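Local coordinates for quinoline 2-oxidoreductase large subunit (Pseudomonas putida, PDB 1T3Q), which probably catalyses the molybdenum-dependent oxidation of quinoline at carbon 2, carrying molybdopterin cytosine dinucleotide as cofactor, at residues 501-506 and 512-517; 658-663 and 751-756; 676-681 and 739-744. All coordinates share one frame; numbering follows the deposited sequence.

Interaction 1: 501-506 and 512-517. With MCN (pterin cytosine dinucleotide), chain N.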
# COMPACT_ATOMS: atom_id res chain seq x y z
N THR B 501 13.95 11.33 1.48
CA THR B 501 15.29 10.91 1.85
C THR B 501 15.50 9.41 1.66
O THR B 501 14.55 8.62 1.64
CB THR B 501 15.60 11.28 3.31
OG1 THR B 501 16.96 10.94 3.61
CG2 THR B 501 14.67 10.56 4.27
N SER B 502 16.76 9.04 1.52
CA SER B 502 17.19 7.67 1.34
C SER B 502 17.57 7.11 2.71
O SER B 502 17.84 5.92 2.86
CB SER B 502 18.39 7.65 0.40
OG SER B 502 19.23 8.77 0.66
N LEU B 503 17.58 7.99 3.70
CA LEU B 503 17.90 7.62 5.08
C LEU B 503 16.72 6.81 5.64
O LEU B 503 15.56 7.17 5.43
CB LEU B 503 18.11 8.88 5.92
CG LEU B 503 19.51 9.41 6.23
CD1 LEU B 503 20.51 8.97 5.19
CD2 LEU B 503 19.46 10.93 6.33
N ALA B 504 17.02 5.73 6.34
CA ALA B 504 15.98 4.90 6.94
C ALA B 504 16.12 4.99 8.45
O ALA B 504 17.22 4.87 8.99
CB ALA B 504 16.11 3.46 6.47
N SER B 505 15.01 5.21 9.14
CA SER B 505 15.03 5.34 10.59
C SER B 505 14.69 4.06 11.34
O SER B 505 13.90 3.25 10.87
CB SER B 505 14.03 6.43 11.02
OG SER B 505 14.01 6.61 12.42
N SER B 506 15.32 3.87 12.49
CA SER B 506 15.05 2.71 13.34
C SER B 506 14.89 3.22 14.77
O SER B 506 15.26 2.55 15.73
CB SER B 506 16.18 1.66 13.24
OG SER B 506 17.46 2.22 13.44
N THR B 512 11.62 13.69 12.50
CA THR B 512 11.49 14.99 13.16
C THR B 512 12.70 15.89 12.88
O THR B 512 12.55 17.01 12.41
CB THR B 512 11.31 14.81 14.69
OG1 THR B 512 10.08 14.13 14.95
CG2 THR B 512 11.31 16.16 15.39
N THR B 513 13.90 15.38 13.14
CA THR B 513 15.10 16.19 12.95
C THR B 513 15.39 16.61 11.51
O THR B 513 15.89 17.70 11.28
CB THR B 513 16.34 15.49 13.54
OG1 THR B 513 16.45 14.16 13.03
CG2 THR B 513 16.23 15.44 15.06
N LEU B 514 15.09 15.75 10.54
CA LEU B 514 15.35 16.13 9.15
C LEU B 514 14.39 17.26 8.75
O LEU B 514 14.73 18.10 7.92
CB LEU B 514 15.19 14.93 8.21
CG LEU B 514 16.19 13.79 8.42
CD1 LEU B 514 15.95 12.68 7.39
CD2 LEU B 514 17.63 14.32 8.30
N ALA B 515 13.20 17.28 9.35
CA ALA B 515 12.23 18.32 9.05
C ALA B 515 12.75 19.65 9.59
O ALA B 515 12.57 20.69 8.97
CB ALA B 515 10.87 18.00 9.68
N GLN B 516 13.38 19.59 10.76
CA GLN B 516 13.95 20.78 11.40
C GLN B 516 15.02 21.39 10.50
O GLN B 516 15.12 22.61 10.38
CB GLN B 516 14.55 20.42 12.76
CG GLN B 516 13.51 20.07 13.82
CD GLN B 516 14.13 19.72 15.16
OE1 GLN B 516 14.28 18.55 15.50
NE2 GLN B 516 14.52 20.75 15.92
N ILE B 517 15.81 20.53 9.87
CA ILE B 517 16.87 20.99 8.97
C ILE B 517 16.28 21.65 7.73
O ILE B 517 16.68 22.75 7.35
CB ILE B 517 17.77 19.80 8.52
CG1 ILE B 517 18.55 19.25 9.71
CG2 ILE B 517 18.73 20.27 7.42
CD1 ILE B 517 19.32 17.97 9.41
N1 MCN N . 21.17 14.28 16.15
C2 MCN N . 20.88 15.66 16.39
N3 MCN N . 21.98 16.49 16.24
C4 MCN N . 23.27 16.11 15.91
C5 MCN N . 23.52 14.68 15.68
C6 MCN N . 22.48 13.78 15.80
O2 MCN N . 19.76 16.01 16.72
N4 MCN N . 24.24 16.99 15.79
C1' MCN N . 19.94 13.31 16.26
C2D MCN N . 19.32 12.98 14.83
O2' MCN N . 17.86 12.81 14.95
C3' MCN N . 20.07 11.73 14.41
C4D MCN N . 20.26 10.95 15.68
O4D MCN N . 20.28 11.99 16.78
O3' MCN N . 19.27 10.98 13.42
C5' MCN N . 21.46 9.96 15.69
O5' MCN N . 22.57 10.71 15.28
PA MCN N . 23.51 10.35 14.06
O1A MCN N . 23.24 11.38 13.01
O2A MCN N . 24.89 10.19 14.68
O3A MCN N . 23.28 8.85 13.46
PB MCN N . 22.12 8.26 12.53
O1B MCN N . 22.77 7.81 11.26
O2B MCN N . 20.97 9.21 12.42
O3B MCN N . 21.59 6.99 13.36
C10 MCN N . 22.27 5.76 13.31
C9' MCN N . 22.98 5.64 14.62
C8' MCN N . 23.65 4.24 14.57
S8' MCN N . 24.88 4.03 13.29
C7' MCN N . 23.41 3.23 15.41
S7' MCN N . 24.18 1.62 15.32
C6' MCN N . 22.31 3.43 16.50
C7 MCN N . 22.17 4.88 16.86
O9' MCN N . 21.94 5.67 15.71
N5' MCN N . 21.08 2.69 15.98
C4A MCN N . 19.94 3.16 16.74
N8' MCN N . 21.01 5.08 17.79
C4B MCN N . 19.87 4.24 17.63
N1' MCN N . 18.72 4.66 18.35
C2' MCN N . 17.61 3.93 18.13
N2' MCN N . 16.49 4.28 18.80
N3' MCN N . 17.57 2.86 17.24
C4' MCN N . 18.69 2.39 16.47
O4' MCN N . 18.57 1.45 15.72
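L514 reaches from the helix toward the loop 501-506, and its CD1 methyl does all the touching. It lies 4.0 Å from T501 CG2 and 4.1 Å from L503 CD2. The T501 and L514 side chains cross at about a right angle, while L503 approaches at a slant. T501 OG1 stands anti to the backbone N (chi1 -176°) and takes the amide of L503, with N to OG1 3.0 Å and an N-H...O angle of 165°. This is an ST turn, and it leaves the methyl CG2 to face L514. I531 of strand 529-532 packs on both T501 and L514, and I557 of helix 549-576 also meets L514.

S506 and T513 contact the cofactor. S506 OG is 2.7 Å from MCN O4' on the pterin, and either atom could donate. T513 OG1 is 2.7 Å from the ribose hydroxyl MCN O2', but its proton could also go to G509 O.

The contact itself is thus purely apolar and buried. Its methyl groups join segment 501-506 to helix 510-522, while the hydroxyls of S506 and T513, away from these methyls, meet the pterin and the ribose.

Interaction 2: 658-663 and 751-756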
# COMPACT_ATOMS: atom_id res chain seq x y z
N THR B 658 26.54 3.07 39.78
CA THR B 658 25.78 4.04 40.55
C THR B 658 25.68 5.43 39.94
O THR B 658 24.73 6.15 40.21
CB THR B 658 26.38 4.20 41.96
OG1 THR B 658 27.71 4.72 41.87
CG2 THR B 658 26.41 2.86 42.67
N ASP B 659 26.67 5.80 39.13
CA ASP B 659 26.68 7.11 38.51
C ASP B 659 27.25 7.06 37.10
O ASP B 659 28.08 6.22 36.78
CB ASP B 659 27.55 8.08 39.32
CG ASP B 659 27.08 8.21 40.76
OD1 ASP B 659 26.26 9.11 41.04
OD2 ASP B 659 27.55 7.42 41.60
N PHE B 660 26.80 7.98 36.26
CA PHE B 660 27.30 8.07 34.90
C PHE B 660 27.26 9.53 34.48
O PHE B 660 26.24 10.22 34.64
CB PHE B 660 26.48 7.21 33.94
CG PHE B 660 27.33 6.33 33.06
CD1 PHE B 660 28.13 6.89 32.06
CD2 PHE B 660 27.37 4.96 33.26
CE1 PHE B 660 28.96 6.09 31.29
CE2 PHE B 660 28.20 4.14 32.48
CZ PHE B 660 28.99 4.71 31.50
N PHE B 661 28.39 10.01 33.99
CA PHE B 661 28.54 11.38 33.55
C PHE B 661 28.95 11.37 32.09
O PHE B 661 29.80 10.58 31.69
CB PHE B 661 29.63 12.06 34.38
CG PHE B 661 29.42 11.94 35.87
CD1 PHE B 661 28.60 12.82 36.56
CD2 PHE B 661 30.06 10.93 36.58
CE1 PHE B 661 28.42 12.70 37.94
CE2 PHE B 661 29.88 10.80 37.96
CZ PHE B 661 29.06 11.69 38.64
N ALA B 662 28.35 12.25 31.30
CA ALA B 662 28.67 12.32 29.88
C ALA B 662 28.86 13.75 29.39
O ALA B 662 28.10 14.65 29.75
CB ALA B 662 27.56 11.65 29.06
N VAL B 663 29.89 13.95 28.57
CA VAL B 663 30.16 15.24 27.96
C VAL B 663 30.18 14.95 26.47
O VAL B 663 30.97 14.13 26.01
CB VAL B 663 31.53 15.81 28.38
CG1 VAL B 663 31.84 17.04 27.54
CG2 VAL B 663 31.52 16.16 29.86
N ALA B 751 34.26 1.79 27.89
CA ALA B 751 35.59 2.00 28.43
C ALA B 751 35.51 2.58 29.84
O ALA B 751 36.26 2.19 30.72
CB ALA B 751 36.39 2.93 27.52
N ALA B 752 34.57 3.49 30.05
CA ALA B 752 34.39 4.11 31.36
C ALA B 752 34.04 3.07 32.42
O ALA B 752 34.55 3.14 33.54
CB ALA B 752 33.29 5.18 31.29
N VAL B 753 33.18 2.12 32.08
CA VAL B 753 32.78 1.08 33.03
C VAL B 753 33.94 0.13 33.34
O VAL B 753 34.20 -0.19 34.51
CB VAL B 753 31.58 0.26 32.53
CG1 VAL B 753 31.20 -0.80 33.57
CG2 VAL B 753 30.39 1.17 32.25
N VAL B 754 34.62 -0.34 32.30
CA VAL B 754 35.75 -1.24 32.52
C VAL B 754 36.80 -0.52 33.36
O VAL B 754 37.37 -1.10 34.30
CB VAL B 754 36.38 -1.70 31.18
CG1 VAL B 754 37.65 -2.50 31.45
CG2 VAL B 754 35.39 -2.55 30.41
N ALA B 755 37.07 0.74 33.02
CA ALA B 755 38.05 1.51 33.77
C ALA B 755 37.59 1.64 35.23
O ALA B 755 38.40 1.58 36.14
CB ALA B 755 38.23 2.90 33.15
N ALA B 756 36.28 1.81 35.43
CA ALA B 756 35.74 1.94 36.78
C ALA B 756 35.96 0.69 37.61
O ALA B 756 36.37 0.76 38.77
CB ALA B 756 34.25 2.28 36.71
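F660 on strand 658-663 and A752 on helix 751-756 mark the nearest approach of the two backbones, with their CA atoms 8.9 Å apart. The strand is a middle one of a four-strand sheet. Its neighbours bond to it on both sides, with F660 and A662 pairing with R723 and F661 with A643. A classic beta bulge, T658 and D659 both facing I645, lies at the start of this segment. The helix is regular here, with A755 N bonded to A751 O at 2.8 Å and A756 N to A752 O at 2.9 Å.

One aromatic side chain spans the gap. The CB of F660 does not point straight at the helix, yet the far part of its ring reaches it. V753 CG2 sits at the ring edge, near the ring plane, 3.7 Å from F660 CE2 and 3.9 Å from F660 CZ. This methyl lies beside the backbone N of V753, because CG1 takes the position anti to that N (chi1 -179°). The two side chains cross at about a right angle. A752 CB comes in obliquely, 4.3 Å from F660 CZ. I683 and I687 of helix 672-692 also pack on the ring, and T690 of that helix touches V753.

Polar groups stay at the bulge. T658 OG1 donates to D659 OD2 at 2.7 Å, and R445 binds both residues.

The contact therefore rests on carbon alone. The F660 ring meets V753 at its edge and A752 obliquely, packing helix 744-761 on the sheet by apolar contact, with the D659-R445 salt bridge away from it.

Interaction 3: 676-681 and 739-744. With MCN (pterin cytosine dinucleotide), chain N; SMO (dioxosulfidomolybdenum(VI) ion), chain O.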
# COMPACT_ATOMS: atom_id res chain seq x y z
N GLU B 676 20.19 13.64 23.67
CA GLU B 676 20.38 13.06 24.99
C GLU B 676 19.77 11.67 25.06
O GLU B 676 20.28 10.81 25.76
CB GLU B 676 19.80 13.97 26.09
CG GLU B 676 20.60 15.26 26.27
CD GLU B 676 20.40 15.91 27.63
OE1 GLU B 676 19.57 15.41 28.42
OE2 GLU B 676 21.08 16.93 27.90
N GLY B 677 18.70 11.46 24.30
CA GLY B 677 18.08 10.14 24.28
C GLY B 677 19.08 9.15 23.69
O GLY B 677 19.22 8.03 24.17
N GLN B 678 19.80 9.58 22.66
CA GLN B 678 20.81 8.75 22.00
C GLN B 678 21.96 8.43 22.96
O GLN B 678 22.50 7.32 22.95
CB GLN B 678 21.35 9.46 20.76
CG GLN B 678 20.35 9.57 19.63
CD GLN B 678 20.02 8.21 19.03
OE1 GLN B 678 20.89 7.57 18.44
NE2 GLN B 678 18.78 7.77 19.19
N ILE B 679 22.34 9.42 23.76
CA ILE B 679 23.41 9.24 24.73
C ILE B 679 23.01 8.24 25.82
O ILE B 679 23.78 7.34 26.16
CB ILE B 679 23.81 10.58 25.39
CG1 ILE B 679 24.52 11.47 24.37
CG2 ILE B 679 24.70 10.33 26.59
CD1 ILE B 679 24.74 12.90 24.85
N ARG B 680 21.81 8.41 26.38
CA ARG B 680 21.37 7.50 27.43
C ARG B 680 21.18 6.08 26.89
O ARG B 680 21.53 5.11 27.55
CB ARG B 680 20.07 8.01 28.07
CG ARG B 680 20.27 9.32 28.83
CD ARG B 680 19.12 9.61 29.81
NE ARG B 680 19.47 10.71 30.70
CZ ARG B 680 19.37 12.00 30.39
NH1 ARG B 680 19.72 12.92 31.28
NH2 ARG B 680 18.91 12.37 29.19
N GLY B 681 20.63 5.96 25.68
CA GLY B 681 20.44 4.65 25.10
C GLY B 681 21.76 3.94 24.89
O GLY B 681 21.89 2.74 25.17
N LYS B 739 27.29 17.69 13.43
CA LYS B 739 28.18 16.53 13.46
C LYS B 739 27.34 15.35 13.99
O LYS B 739 26.28 15.57 14.58
CB LYS B 739 29.37 16.75 14.39
CG LYS B 739 30.35 17.81 13.93
CD LYS B 739 31.58 17.82 14.82
CE LYS B 739 32.59 18.86 14.37
NZ LYS B 739 33.80 18.84 15.23
N GLY B 740 27.81 14.12 13.79
CA GLY B 740 27.07 12.97 14.26
C GLY B 740 27.40 12.56 15.69
O GLY B 740 28.31 13.12 16.29
N MET B 741 26.66 11.59 16.24
CA MET B 741 26.92 11.13 17.61
C MET B 741 26.19 9.84 17.99
O MET B 741 26.37 9.32 19.08
CB MET B 741 26.58 12.24 18.62
CG MET B 741 25.15 12.78 18.59
SD MET B 741 23.87 11.63 19.17
CE MET B 741 24.46 11.25 20.80
N GLY B 742 25.37 9.33 17.08
CA GLY B 742 24.62 8.11 17.36
C GLY B 742 25.37 7.00 18.08
O GLY B 742 24.84 6.40 19.02
N GLU B 743 26.60 6.73 17.67
CA GLU B 743 27.39 5.67 18.27
C GLU B 743 28.27 6.08 19.44
O GLU B 743 28.80 5.21 20.14
CB GLU B 743 28.30 5.04 17.23
CG GLU B 743 27.59 4.39 16.06
CD GLU B 743 28.57 4.05 14.96
OE1 GLU B 743 28.95 4.98 14.21
OE2 GLU B 743 28.97 2.87 14.85
N SER B 744 28.41 7.38 19.65
CA SER B 744 29.29 7.91 20.70
C SER B 744 29.37 7.15 22.03
O SER B 744 30.46 6.77 22.45
CB SER B 744 28.96 9.38 20.98
OG SER B 744 27.67 9.54 21.53
N1 MCN N . 21.17 14.28 16.15
C2 MCN N . 20.88 15.66 16.39
N3 MCN N . 21.98 16.49 16.24
C4 MCN N . 23.27 16.11 15.91
C5 MCN N . 23.52 14.68 15.68
C6 MCN N . 22.48 13.78 15.80
O2 MCN N . 19.76 16.01 16.72
N4 MCN N . 24.24 16.99 15.79
C1' MCN N . 19.94 13.31 16.26
C2D MCN N . 19.32 12.98 14.83
O2' MCN N . 17.86 12.81 14.95
C3' MCN N . 20.07 11.73 14.41
C4D MCN N . 20.26 10.95 15.68
O4D MCN N . 20.28 11.99 16.78
O3' MCN N . 19.27 10.98 13.42
C5' MCN N . 21.46 9.96 15.69
O5' MCN N . 22.57 10.71 15.28
PA MCN N . 23.51 10.35 14.06
O1A MCN N . 23.24 11.38 13.01
O2A MCN N . 24.89 10.19 14.68
O3A MCN N . 23.28 8.85 13.46
PB MCN N . 22.12 8.26 12.53
O1B MCN N . 22.77 7.81 11.26
O2B MCN N . 20.97 9.21 12.42
O3B MCN N . 21.59 6.99 13.36
C10 MCN N . 22.27 5.76 13.31
C9' MCN N . 22.98 5.64 14.62
C8' MCN N . 23.65 4.24 14.57
S8' MCN N . 24.88 4.03 13.29
C7' MCN N . 23.41 3.23 15.41
S7' MCN N . 24.18 1.62 15.32
C6' MCN N . 22.31 3.43 16.50
C7 MCN N . 22.17 4.88 16.86
O9' MCN N . 21.94 5.67 15.71
N5' MCN N . 21.08 2.69 15.98
C4A MCN N . 19.94 3.16 16.74
N8' MCN N . 21.01 5.08 17.79
C4B MCN N . 19.87 4.24 17.63
N1' MCN N . 18.72 4.66 18.35
C2' MCN N . 17.61 3.93 18.13
N2' MCN N . 16.49 4.28 18.80
N3' MCN N . 17.57 2.86 17.24
C4' MCN N . 18.69 2.39 16.47
O4' MCN N . 18.57 1.45 15.72
S SMO O . 26.55 -0.06 13.92
MO SMO O . 25.51 1.69 13.27
OM2 SMO O . 27.07 1.92 12.55
OM1 SMO O . 24.45 1.02 12.13
O HOH W 1 25.34 7.20 21.76
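The phosphate oxygen MCN O2A is gripped by two successive backbone amides, M741 N at 2.7 Å and G742 N at 2.6 Å. Both bonds are nearly straight. They belong to a cofactor-binding loop that enters a type I beta turn from M741 to S744, and the helix 676-681 flanks that turn. M741 is bent at chi2 and chi3 (70° and 56°), which curls its CE back toward the helix. There CE touches two side chains, 3.6 Å from Q678 CB and 3.6 Å from I679 CG1. M741 CG meanwhile rests near the cytosine carbons.

Q678 is bent at chi2 as well, and its amide turns to the pterin. NE2 donates to MCN N1' at 3.2 Å, while OE1 lies close to MCN N8'. Replacing Q678 with a leucine would probably leave MCN N1' without this donor and the pterin edge less firmly placed. A water donates to both Q678 O and G742 O, bridging helix and turn.

K739 O accepts from MCN N4 at 2.8 Å, so the loop also reads the cytosine end. The CB of E743 points away from the helix. At the molybdenum site its OE2 lies 3.1 Å from SMO OM2.

From the N terminus, interaction 1 comes first. It closes a short loop of five residues between 501-506 and 512-517, joining the loop after strand 497-501 to helix 510-522. Interaction 2 opens later, so the two are in series, and it spans 87 residues from strand 655-665 to helix 744-761. Interaction 3 is nested inside that span, tying helix 672-692 to the loop that leads into helix 744-761. Interactions 2 and 3 touch where A662 CB meets I679 CG2. Interactions 1 and 3 do not touch, their nearest atoms being about 7 Å apart, but both hold the pterin cytosine dinucleotide. Interaction 2 packs helix 744-761 on the sheet that holds strand 655-665.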